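Local atomic coordinates of congerin-2 (Conger myriaster, PDB entry 1IS3), a protein that binds beta-galactosides such as lactose as a homodimeric lectin of the galectin family, its physiological role being not yet known. Residues G20-S25 and G83-T88; T28-N33 and H47-G52; K77-K82 and I99-G104. All coordinates share one frame; numbering follows the deposited sequence.

Contact 1 (G20-S25 and G83-T88)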
loop_
_atom_site.group_PDB
_atom_site.type_symbol
_atom_site.label_atom_id
_atom_site.label_comp_id
_atom_site.label_asym_id
_atom_site.label_seq_id
_atom_site.Cartn_x
_atom_site.Cartn_y
_atom_site.Cartn_z
ATOM N N GLY A 20 0.425 -10.801 0.315
ATOM C CA GLY A 20 0.039 -12.004 1.024
ATOM C C GLY A 20 -1.361 -11.788 1.550
ATOM O O GLY A 20 -1.776 -10.647 1.812
ATOM N N GLY A 21 -2.096 -12.881 1.691
ATOM C CA GLY A 21 -3.423 -12.755 2.188
ATOM C C GLY A 21 -4.033 -14.102 2.515
ATOM O O GLY A 21 -3.347 -15.122 2.609
ATOM N N VAL A 22 -5.339 -14.049 2.724
ATOM C CA VAL A 22 -6.094 -15.212 3.163
ATOM C C VAL A 22 -7.376 -15.266 2.348
ATOM O O VAL A 22 -8.075 -14.244 2.200
ATOM C CB VAL A 22 -6.514 -15.131 4.677
ATOM C CG1 VAL A 22 -7.148 -16.471 5.105
ATOM C CG2 VAL A 22 -5.328 -14.823 5.557
ATOM N N VAL A 23 -7.682 -16.445 1.805
ATOM C CA VAL A 23 -8.924 -16.638 1.064
ATOM C C VAL A 23 -10.085 -16.877 2.037
ATOM O O VAL A 23 -9.933 -17.634 2.997
ATOM C CB VAL A 23 -8.776 -17.833 0.112
ATOM C CG1 VAL A 23 -10.044 -17.981 -0.707
ATOM C CG2 VAL A 23 -7.563 -17.654 -0.788
ATOM N N ASN A 24 -11.241 -16.266 1.848
ATOM C CA ASN A 24 -12.372 -16.502 2.725
ATOM C C ASN A 24 -12.830 -17.935 2.638
ATOM O O ASN A 24 -12.685 -18.568 1.583
ATOM C CB ASN A 24 -13.586 -15.688 2.368
ATOM C CG ASN A 24 -13.410 -14.186 2.483
ATOM O OD1 ASN A 24 -14.323 -13.447 2.094
ATOM N ND2 ASN A 24 -12.322 -13.617 2.968
ATOM N N SER A 25 -13.423 -18.459 3.722
ATOM C CA SER A 25 -14.003 -19.803 3.740
ATOM C C SER A 25 -15.231 -19.392 2.871
ATOM O O SER A 25 -15.767 -18.275 2.918
ATOM C CB SER A 25 -14.600 -20.129 5.089
ATOM O OG SER A 25 -13.505 -20.132 5.989
ATOM N N GLY A 83 -10.065 -20.486 2.971
ATOM C CA GLY A 83 -9.692 -20.389 4.368
ATOM C C GLY A 83 -8.175 -20.338 4.579
ATOM O O GLY A 83 -7.705 -20.118 5.719
ATOM N N ASP A 84 -7.368 -20.519 3.536
ATOM C CA ASP A 84 -5.922 -20.563 3.656
ATOM C C ASP A 84 -5.204 -19.335 3.118
ATOM O O ASP A 84 -5.755 -18.559 2.351
ATOM C CB ASP A 84 -5.400 -21.806 2.940
ATOM C CG ASP A 84 -5.720 -23.134 3.644
ATOM O OD1 ASP A 84 -5.337 -24.185 3.110
ATOM O OD2 ASP A 84 -6.314 -23.142 4.726
ATOM N N HIS A 85 -3.947 -19.175 3.531
ATOM C CA HIS A 85 -3.092 -18.091 3.079
ATOM C C HIS A 85 -2.580 -18.309 1.662
ATOM O O HIS A 85 -2.515 -19.451 1.165
ATOM C CB HIS A 85 -1.855 -17.940 3.960
ATOM C CG HIS A 85 -2.263 -17.484 5.340
ATOM N ND1 HIS A 85 -2.139 -16.289 5.914
ATOM C CD2 HIS A 85 -2.895 -18.309 6.245
ATOM C CE1 HIS A 85 -2.676 -16.357 7.123
ATOM N NE2 HIS A 85 -3.134 -17.584 7.313
ATOM N N PHE A 86 -2.219 -17.234 0.991
ATOM C CA PHE A 86 -1.568 -17.319 -0.315
ATOM C C PHE A 86 -0.523 -16.195 -0.351
ATOM O O PHE A 86 -0.603 -15.234 0.444
ATOM C CB PHE A 86 -2.592 -17.121 -1.432
ATOM C CG PHE A 86 -3.256 -15.753 -1.480
ATOM C CD1 PHE A 86 -4.440 -15.528 -0.788
ATOM C CD2 PHE A 86 -2.675 -14.695 -2.202
ATOM C CE1 PHE A 86 -5.037 -14.259 -0.814
ATOM C CE2 PHE A 86 -3.283 -13.435 -2.210
ATOM C CZ PHE A 86 -4.464 -13.219 -1.514
ATOM N N GLN A 87 0.408 -16.270 -1.299
ATOM C CA GLN A 87 1.456 -15.264 -1.480
ATOM C C GLN A 87 1.724 -15.174 -2.980
ATOM O O GLN A 87 1.906 -16.224 -3.607
ATOM C CB GLN A 87 2.703 -15.718 -0.739
ATOM C CG GLN A 87 3.790 -14.684 -0.818
ATOM C CD GLN A 87 4.877 -14.933 0.218
ATOM O OE1 GLN A 87 6.066 -14.872 -0.080
ATOM N NE2 GLN A 87 4.539 -15.198 1.476
ATOM N N THR A 88 1.728 -13.981 -3.569
ATOM C CA THR A 88 1.932 -13.806 -4.994
ATOM C C THR A 88 2.920 -12.675 -5.199
ATOM O O THR A 88 2.850 -11.637 -4.515
ATOM C CB THR A 88 0.608 -13.454 -5.700
ATOM O OG1 THR A 88 -0.301 -14.493 -5.320
ATOM C CG2 THR A 88 0.725 -13.362 -7.211
HETATM O O HOH W 1 -0.830 -14.206 4.635
#

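Contact 2 (T28-N33 and H47-G52). With GAL (beta-D-galactopyranose), chain B; BGC (beta-D-glucopyranose), chain C.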
loop_
_atom_site.group_PDB
_atom_site.type_symbol
_atom_site.label_atom_id
_atom_site.label_comp_id
_atom_site.label_asym_id
_atom_site.label_seq_id
_atom_site.Cartn_x
_atom_site.Cartn_y
_atom_site.Cartn_z
ATOM N N THR A 28 -16.255 -17.369 -3.454
ATOM C CA THR A 28 -16.706 -17.622 -4.827
ATOM C C THR A 28 -15.465 -17.332 -5.736
ATOM O O THR A 28 -15.033 -18.162 -6.549
ATOM C CB THR A 28 -17.960 -16.665 -4.736
ATOM O OG1 THR A 28 -19.123 -17.371 -5.153
ATOM C CG2 THR A 28 -17.655 -15.358 -5.322
ATOM N N ARG A 29 -14.844 -16.146 -5.599
ATOM C CA ARG A 29 -13.700 -15.688 -6.387
ATOM C C ARG A 29 -13.096 -14.443 -5.734
ATOM O O ARG A 29 -13.772 -13.720 -4.982
ATOM C CB ARG A 29 -14.147 -15.341 -7.819
ATOM C CG ARG A 29 -15.216 -14.259 -7.807
ATOM C CD ARG A 29 -16.029 -14.064 -9.065
ATOM N NE ARG A 29 -15.299 -13.373 -10.079
ATOM C CZ ARG A 29 -15.759 -12.312 -10.776
ATOM N NH1 ARG A 29 -14.964 -11.808 -11.693
ATOM N NH2 ARG A 29 -16.926 -11.715 -10.599
ATOM N N PHE A 30 -11.850 -14.146 -5.997
ATOM C CA PHE A 30 -11.274 -12.858 -5.589
ATOM C C PHE A 30 -10.264 -12.500 -6.684
ATOM O O PHE A 30 -9.759 -13.388 -7.394
ATOM C CB PHE A 30 -10.555 -12.904 -4.232
ATOM C CG PHE A 30 -9.242 -13.669 -4.157
ATOM C CD1 PHE A 30 -9.251 -15.059 -3.935
ATOM C CD2 PHE A 30 -8.020 -12.987 -4.328
ATOM C CE1 PHE A 30 -8.036 -15.769 -3.897
ATOM C CE2 PHE A 30 -6.823 -13.705 -4.283
ATOM C CZ PHE A 30 -6.831 -15.095 -4.076
ATOM N N SER A 31 -9.929 -11.227 -6.853
ATOM C CA SER A 31 -8.941 -10.872 -7.866
ATOM C C SER A 31 -7.853 -9.951 -7.341
ATOM O O SER A 31 -8.109 -9.221 -6.380
ATOM C CB SER A 31 -9.616 -10.194 -9.063
ATOM O OG SER A 31 -10.356 -9.014 -8.787
ATOM N N ILE A 32 -6.699 -9.964 -7.991
ATOM C CA ILE A 32 -5.643 -8.999 -7.747
ATOM C C ILE A 32 -5.621 -8.164 -9.055
ATOM O O ILE A 32 -5.628 -8.706 -10.183
ATOM C CB ILE A 32 -4.286 -9.730 -7.520
ATOM C CG1 ILE A 32 -4.367 -10.587 -6.233
ATOM C CG2 ILE A 32 -3.139 -8.684 -7.470
ATOM C CD1 ILE A 32 -3.247 -11.702 -6.161
ATOM N N ASN A 33 -5.551 -6.841 -8.924
ATOM C CA ASN A 33 -5.697 -5.936 -10.069
ATOM C C ASN A 33 -4.584 -4.891 -10.072
ATOM O O ASN A 33 -4.319 -4.329 -9.001
ATOM C CB ASN A 33 -7.046 -5.210 -9.990
ATOM C CG ASN A 33 -8.196 -6.189 -9.977
ATOM O OD1 ASN A 33 -8.557 -6.693 -11.029
ATOM N ND2 ASN A 33 -8.756 -6.571 -8.839
ATOM N N HIS A 47 -9.332 -15.361 -9.335
ATOM C CA HIS A 47 -9.123 -16.677 -8.757
ATOM C C HIS A 47 -10.515 -17.231 -8.534
ATOM O O HIS A 47 -11.216 -16.763 -7.628
ATOM C CB HIS A 47 -8.377 -16.604 -7.407
ATOM C CG HIS A 47 -7.069 -15.840 -7.460
ATOM N ND1 HIS A 47 -6.932 -14.520 -7.675
ATOM C CD2 HIS A 47 -5.829 -16.359 -7.205
ATOM C CE1 HIS A 47 -5.658 -14.210 -7.552
ATOM N NE2 HIS A 47 -5.020 -15.322 -7.269
ATOM N N ARG A 48 -10.954 -18.181 -9.368
ATOM C CA ARG A 48 -12.348 -18.616 -9.319
ATOM C C ARG A 48 -12.495 -19.986 -8.686
ATOM O O ARG A 48 -12.057 -20.996 -9.262
ATOM C CB ARG A 48 -12.925 -18.650 -10.731
ATOM C CG ARG A 48 -13.039 -17.241 -11.324
ATOM C CD ARG A 48 -13.441 -17.241 -12.808
ATOM N NE ARG A 48 -13.459 -15.870 -13.343
ATOM C CZ ARG A 48 -13.992 -15.488 -14.515
ATOM N NH1 ARG A 48 -13.959 -14.203 -14.910
ATOM N NH2 ARG A 48 -14.524 -16.406 -15.306
ATOM N N PHE A 49 -13.102 -19.997 -7.495
ATOM C CA PHE A 49 -13.400 -21.241 -6.806
ATOM C C PHE A 49 -14.681 -21.789 -7.395
ATOM O O PHE A 49 -14.727 -22.976 -7.745
ATOM C CB PHE A 49 -13.597 -21.029 -5.315
ATOM C CG PHE A 49 -12.247 -20.650 -4.731
ATOM C CD1 PHE A 49 -11.868 -19.290 -4.692
ATOM C CD2 PHE A 49 -11.365 -21.667 -4.294
ATOM C CE1 PHE A 49 -10.601 -18.954 -4.224
ATOM C CE2 PHE A 49 -10.090 -21.306 -3.820
ATOM C CZ PHE A 49 -9.710 -19.960 -3.787
ATOM N N SER A 50 -15.720 -20.944 -7.480
ATOM C CA SER A 50 -16.949 -21.330 -8.171
ATOM C C SER A 50 -17.602 -20.059 -8.708
ATOM O O SER A 50 -18.079 -19.209 -7.949
ATOM C CB SER A 50 -17.905 -22.078 -7.203
ATOM O OG SER A 50 -19.025 -22.693 -7.854
ATOM N N TYR A 51 -17.562 -19.930 -10.030
ATOM C CA TYR A 51 -18.118 -18.756 -10.672
ATOM C C TYR A 51 -18.658 -19.214 -11.994
ATOM O O TYR A 51 -17.889 -19.505 -12.916
ATOM C CB TYR A 51 -17.013 -17.677 -10.877
ATOM C CG TYR A 51 -17.499 -16.438 -11.622
ATOM C CD1 TYR A 51 -18.469 -15.600 -11.056
ATOM C CD2 TYR A 51 -16.971 -16.137 -12.869
ATOM C CE1 TYR A 51 -18.909 -14.458 -11.734
ATOM C CE2 TYR A 51 -17.399 -15.000 -13.563
ATOM C CZ TYR A 51 -18.364 -14.168 -12.985
ATOM O OH TYR A 51 -18.755 -13.037 -13.677
ATOM N N GLY A 52 -19.973 -19.255 -12.129
ATOM C CA GLY A 52 -20.595 -19.745 -13.361
ATOM C C GLY A 52 -20.153 -21.181 -13.573
ATOM O O GLY A 52 -20.213 -21.974 -12.630
HETATM C C1 GAL B . -16.012 -11.775 -16.452
HETATM C C2 GAL B . -16.242 -11.251 -15.040
HETATM C C3 GAL B . -15.363 -10.040 -14.765
HETATM C C4 GAL B . -13.899 -10.369 -15.071
HETATM C C5 GAL B . -13.796 -10.888 -16.499
HETATM C C6 GAL B . -12.390 -11.275 -16.874
HETATM O O2 GAL B . -17.601 -10.890 -14.889
HETATM O O3 GAL B . -15.501 -9.653 -13.406
HETATM O O4 GAL B . -13.402 -11.345 -14.162
HETATM O O5 GAL B . -14.621 -12.056 -16.664
HETATM O O6 GAL B . -12.326 -11.678 -18.230
HETATM C C2 BGC C . -16.762 -15.508 -19.359
HETATM C C3 BGC C . -16.496 -14.945 -17.964
HETATM C C4 BGC C . -16.870 -13.467 -17.936
HETATM C C5 BGC C . -18.332 -13.294 -18.387
HETATM C C6 BGC C . -18.742 -11.840 -18.492
HETATM C C1 BGC C . -18.230 -15.282 -19.713
HETATM O O1 BGC C . -18.472 -15.751 -20.995
HETATM O O2 BGC C . -16.466 -16.896 -19.391
HETATM O O3 BGC C . -15.131 -15.113 -17.628
HETATM O O4 BGC C . -16.718 -12.961 -16.598
HETATM O O5 BGC C . -18.523 -13.879 -19.691
HETATM O O6 BGC C . -17.881 -11.134 -19.376
#

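Contact 3 (K77-K82 and I99-G104)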
loop_
_atom_site.group_PDB
_atom_site.type_symbol
_atom_site.label_atom_id
_atom_site.label_comp_id
_atom_site.label_asym_id
_atom_site.label_seq_id
_atom_site.Cartn_x
_atom_site.Cartn_y
_atom_site.Cartn_z
ATOM N N LYS A 77 -3.477 -23.730 -13.279
ATOM C CA LYS A 77 -2.624 -23.791 -12.092
ATOM C C LYS A 77 -3.429 -23.208 -10.951
ATOM O O LYS A 77 -3.762 -22.019 -11.011
ATOM C CB LYS A 77 -1.390 -22.973 -12.316
ATOM C CG LYS A 77 -0.621 -23.630 -13.448
ATOM C CD LYS A 77 0.551 -22.798 -13.818
ATOM C CE LYS A 77 1.335 -23.621 -14.795
ATOM N NZ LYS A 77 2.503 -22.854 -15.145
ATOM N N PHE A 78 -3.756 -23.951 -9.902
ATOM C CA PHE A 78 -4.613 -23.372 -8.907
ATOM C C PHE A 78 -4.226 -23.913 -7.541
ATOM O O PHE A 78 -4.973 -24.692 -6.939
ATOM C CB PHE A 78 -6.065 -23.711 -9.260
ATOM C CG PHE A 78 -7.076 -22.768 -8.613
ATOM C CD1 PHE A 78 -7.843 -23.190 -7.517
ATOM C CD2 PHE A 78 -7.229 -21.472 -9.122
ATOM C CE1 PHE A 78 -8.770 -22.309 -6.933
ATOM C CE2 PHE A 78 -8.149 -20.600 -8.536
ATOM C CZ PHE A 78 -8.917 -21.018 -7.446
ATOM N N PRO A 79 -3.108 -23.496 -6.955
ATOM C CA PRO A 79 -2.690 -23.953 -5.634
ATOM C C PRO A 79 -3.386 -23.126 -4.529
ATOM O O PRO A 79 -2.701 -22.585 -3.643
ATOM C CB PRO A 79 -1.172 -23.790 -5.712
ATOM C CG PRO A 79 -1.042 -22.475 -6.462
ATOM C CD PRO A 79 -2.063 -22.666 -7.574
ATOM N N PHE A 80 -4.699 -22.964 -4.537
ATOM C CA PHE A 80 -5.362 -22.100 -3.585
ATOM C C PHE A 80 -6.380 -22.936 -2.843
ATOM O O PHE A 80 -7.021 -23.788 -3.472
ATOM C CB PHE A 80 -6.101 -20.942 -4.296
ATOM C CG PHE A 80 -5.154 -20.088 -5.111
ATOM C CD1 PHE A 80 -4.372 -19.122 -4.479
ATOM C CD2 PHE A 80 -5.001 -20.328 -6.479
ATOM C CE1 PHE A 80 -3.417 -18.407 -5.228
ATOM C CE2 PHE A 80 -4.055 -19.615 -7.204
ATOM C CZ PHE A 80 -3.260 -18.660 -6.590
ATOM N N THR A 81 -6.546 -22.708 -1.545
ATOM C CA THR A 81 -7.563 -23.366 -0.770
ATOM C C THR A 81 -8.368 -22.327 -0.001
ATOM O O THR A 81 -7.788 -21.414 0.598
ATOM C CB THR A 81 -6.904 -24.369 0.197
ATOM O OG1 THR A 81 -6.224 -25.319 -0.609
ATOM C CG2 THR A 81 -7.908 -25.107 1.075
ATOM N N LYS A 82 -9.696 -22.426 0.006
ATOM C CA LYS A 82 -10.532 -21.537 0.810
ATOM C C LYS A 82 -10.159 -21.639 2.299
ATOM O O LYS A 82 -9.929 -22.744 2.803
ATOM C CB LYS A 82 -12.002 -21.911 0.646
ATOM C CG LYS A 82 -12.537 -21.620 -0.763
ATOM C CD LYS A 82 -14.027 -21.933 -0.970
ATOM C CE LYS A 82 -14.250 -23.432 -1.053
ATOM N NZ LYS A 82 -15.655 -23.758 -1.189
ATOM N N ILE A 99 4.103 -13.440 -13.141
ATOM C CA ILE A 99 3.415 -13.701 -11.890
ATOM C C ILE A 99 3.950 -15.008 -11.316
ATOM O O ILE A 99 4.058 -15.999 -12.056
ATOM C CB ILE A 99 1.883 -13.797 -12.158
ATOM C CG1 ILE A 99 1.317 -12.528 -12.776
ATOM C CG2 ILE A 99 1.171 -13.997 -10.833
ATOM C CD1 ILE A 99 0.252 -12.856 -13.830
ATOM N N GLN A 100 4.259 -15.043 -10.021
ATOM C CA GLN A 100 4.697 -16.274 -9.381
ATOM C C GLN A 100 3.726 -16.574 -8.263
ATOM O O GLN A 100 3.369 -15.703 -7.463
ATOM C CB GLN A 100 6.095 -16.124 -8.842
ATOM C CG GLN A 100 6.553 -17.485 -8.284
ATOM C CD GLN A 100 8.049 -17.754 -8.463
ATOM O OE1 GLN A 100 8.488 -18.907 -8.585
ATOM N NE2 GLN A 100 8.921 -16.734 -8.522
ATOM N N LEU A 101 3.186 -17.793 -8.280
ATOM C CA LEU A 101 2.177 -18.240 -7.317
ATOM C C LEU A 101 2.827 -18.779 -6.025
ATOM O O LEU A 101 4.056 -18.943 -5.973
ATOM C CB LEU A 101 1.279 -19.315 -7.984
ATOM C CG LEU A 101 0.717 -18.959 -9.360
ATOM C CD1 LEU A 101 -0.068 -20.128 -9.907
ATOM C CD2 LEU A 101 -0.156 -17.698 -9.250
ATOM N N SER A 102 2.011 -19.073 -4.990
ATOM C CA SER A 102 2.464 -19.577 -3.667
ATOM C C SER A 102 3.335 -20.830 -3.749
ATOM O O SER A 102 4.318 -20.962 -3.008
ATOM C CB SER A 102 1.274 -19.945 -2.733
ATOM O OG SER A 102 0.122 -19.086 -2.759
ATOM N N ASN A 103 3.022 -21.751 -4.681
ATOM C CA ASN A 103 3.777 -22.997 -4.823
ATOM C C ASN A 103 4.971 -22.882 -5.767
ATOM O O ASN A 103 5.616 -23.894 -6.061
ATOM C CB ASN A 103 2.857 -24.100 -5.322
ATOM C CG ASN A 103 2.340 -23.834 -6.735
ATOM O OD1 ASN A 103 2.323 -22.691 -7.234
ATOM N ND2 ASN A 103 1.873 -24.857 -7.445
ATOM N N GLY A 104 5.297 -21.685 -6.282
ATOM C CA GLY A 104 6.443 -21.524 -7.162
ATOM C C GLY A 104 6.065 -21.588 -8.630
ATOM O O GLY A 104 6.882 -21.264 -9.477
HETATM O O HOH W 2 -2.134 -20.591 -1.653
#

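Contact 1 (G20-S25 and G83-T88)
Gly21 and Phe86 exchange a reciprocal pair of backbone hydrogen bonds, Phe86 N to Gly21 O at 2.9 Å and Gly21 N to Phe86 O at 3.1 Å, which identifies them as an antiparallel hydrogen-bonded pair. Two residues further along, Val23 N reaches Asp84 O in a nearly straight bond (2.9 Å, 171° at the hydrogen). Gly83 N then returns to Val23 O, but with 131° at the hydrogen this last bond is clearly bent; Gly83 lies outside the regular strand pairing. Gly21 O is further approached by His85 CA at 3.0 Å in a CA-H...O contact. A water at the edge of the His85 ring, in its plane, is hydrogen-bonded to His85 ND1 at 2.8 Å and gives only a weak bond to Gly21 O.

These bonds join the middle strand 85-92 of the five-stranded antiparallel sheet of the galectin beta-sandwich to its neighbour 17-23. Val22 and His85 stand side by side on one face of that sheet. With its CG1 anti to the backbone N (chi1 -173°), Val22 places CG2 over the imidazole, 3.7 Å from the ring centroid, as a CH-pi contact. On the other face the Phe86 side chain, its CG between backbone N and carbonyl carbon, folds back across the strand to lie over Gly21, whose CA sits 4.1 Å from the ring centroid in a second CH-pi contact. Val23 crosses Phe86 at about a right angle, CG2 against CD1, and both side chains continue inward onto Phe30 of the opposing sheet.

Contact 2 (T28-N33 and H47-G52)
Arg29 lays its guanidinium flat on the ring of Tyr51, with CZ 4.0 Å from the ring centroid and the two planes 23° apart, a stacked cation-pi pair. The segments belong to the beta hairpin of strands 29-34 and 40-48, whose one face carries the galactoside site of the galectin fold. A bend at chi3 (-76°) turns the Arg29 chain along the ring, CD also resting on that face. Arg48 follows another course: its chain is extended from CG to NE and brings the guanidinium edge to both sugars, NH2 to glucose O3 at 2.7 Å and NH1 to galactose O5 at 2.9 Å. The two arginine NH1 atoms are only 4.1 Å apart, a like-charge proximity that Asp46, salt-bridged to both residues, probably offsets.

On the other face of the hairpin, the rings of Phe30 and His47 form an offset stack, centroids 3.9 Å apart and planes at 11°. His47 also turns ND1 to Phe30 O (3.1 Å), which accepts the backbone N of His47 as well; two bonds grip one carbonyl, and the ND1 bond, with the stack, would hold the imidazole's rotation. Phe49 approaches the edge of the Phe30 ring. Just past the end of strand 40-48, the N-H groups of Phe49 and Ser50 both bond to Thr28 O. Further along the loop, Tyr51 OH is hydrogen-bonded to galactose O2 at 2.7 Å.

Contact 3 (K77-K82 and I99-G104)
Lys77 touches Leu101 with the base of its side chain, CB against CD1 at 4.0 Å, while the extended remainder leads away and its NZ bonds to Thr106 O. After Phe78 the backbone folds tightly: Pro79 is the centre of an inverse gamma turn, marked by a weak bond from Phe80 N to Phe78 O (3.0 Å). The turn presents the pyrrolidine ring to the second segment. Its CD meets Leu101 CD1, at the same distance from that methyl as Lys77 CB, and its CG lies 3.5 Å from Asn103 OD1. Asn103 crosses the proline at about a right angle in van der Waals contact, and its ND2 is hydrogen-bonded to Glu105 OE2.

The partners sit on a type I beta turn, Leu101 to Gly104, closed by Gly104 N to Leu101 O; it leaves strand 96-100 of the five-stranded sheet, and the residues 77-82 belong to the connection between the two sheets of the galectin sandwich. A water lies 2.9 Å from both Pro79 O and Ser102 OG and can bridge them; Ser102 OG is also hydrogen-bonded to Gln87 N. Phe80 follows, and it receives Leu101 CD2 at the ring edge, 4.2 Å from CZ.

In the fold
The three contacts lie close together in one galectin beta-sandwich, their centres about 10 Å (1 and 3), 12 Å (1 and 2) and 13 Å (2 and 3) apart. Contact 1 pairs strands of the five-stranded sheet, contact 2 a hairpin of the opposing sheet, and contact 3 sets the connection 77-82 against the turn after strand 96-100. Along the chain contact 2 falls between the two segments of contact 1 and closes before contact 3 opens, whereas contacts 1 and 3 alternate. Phe86, Phe30, His47 and Phe80 form a run of touching rings through all three, and Ser102 OG probably accepts a hydrogen bond from Gln87 N, joining contacts 1 and 3. The sugar-binding face of contact 2 thus backs onto a shared aromatic interior.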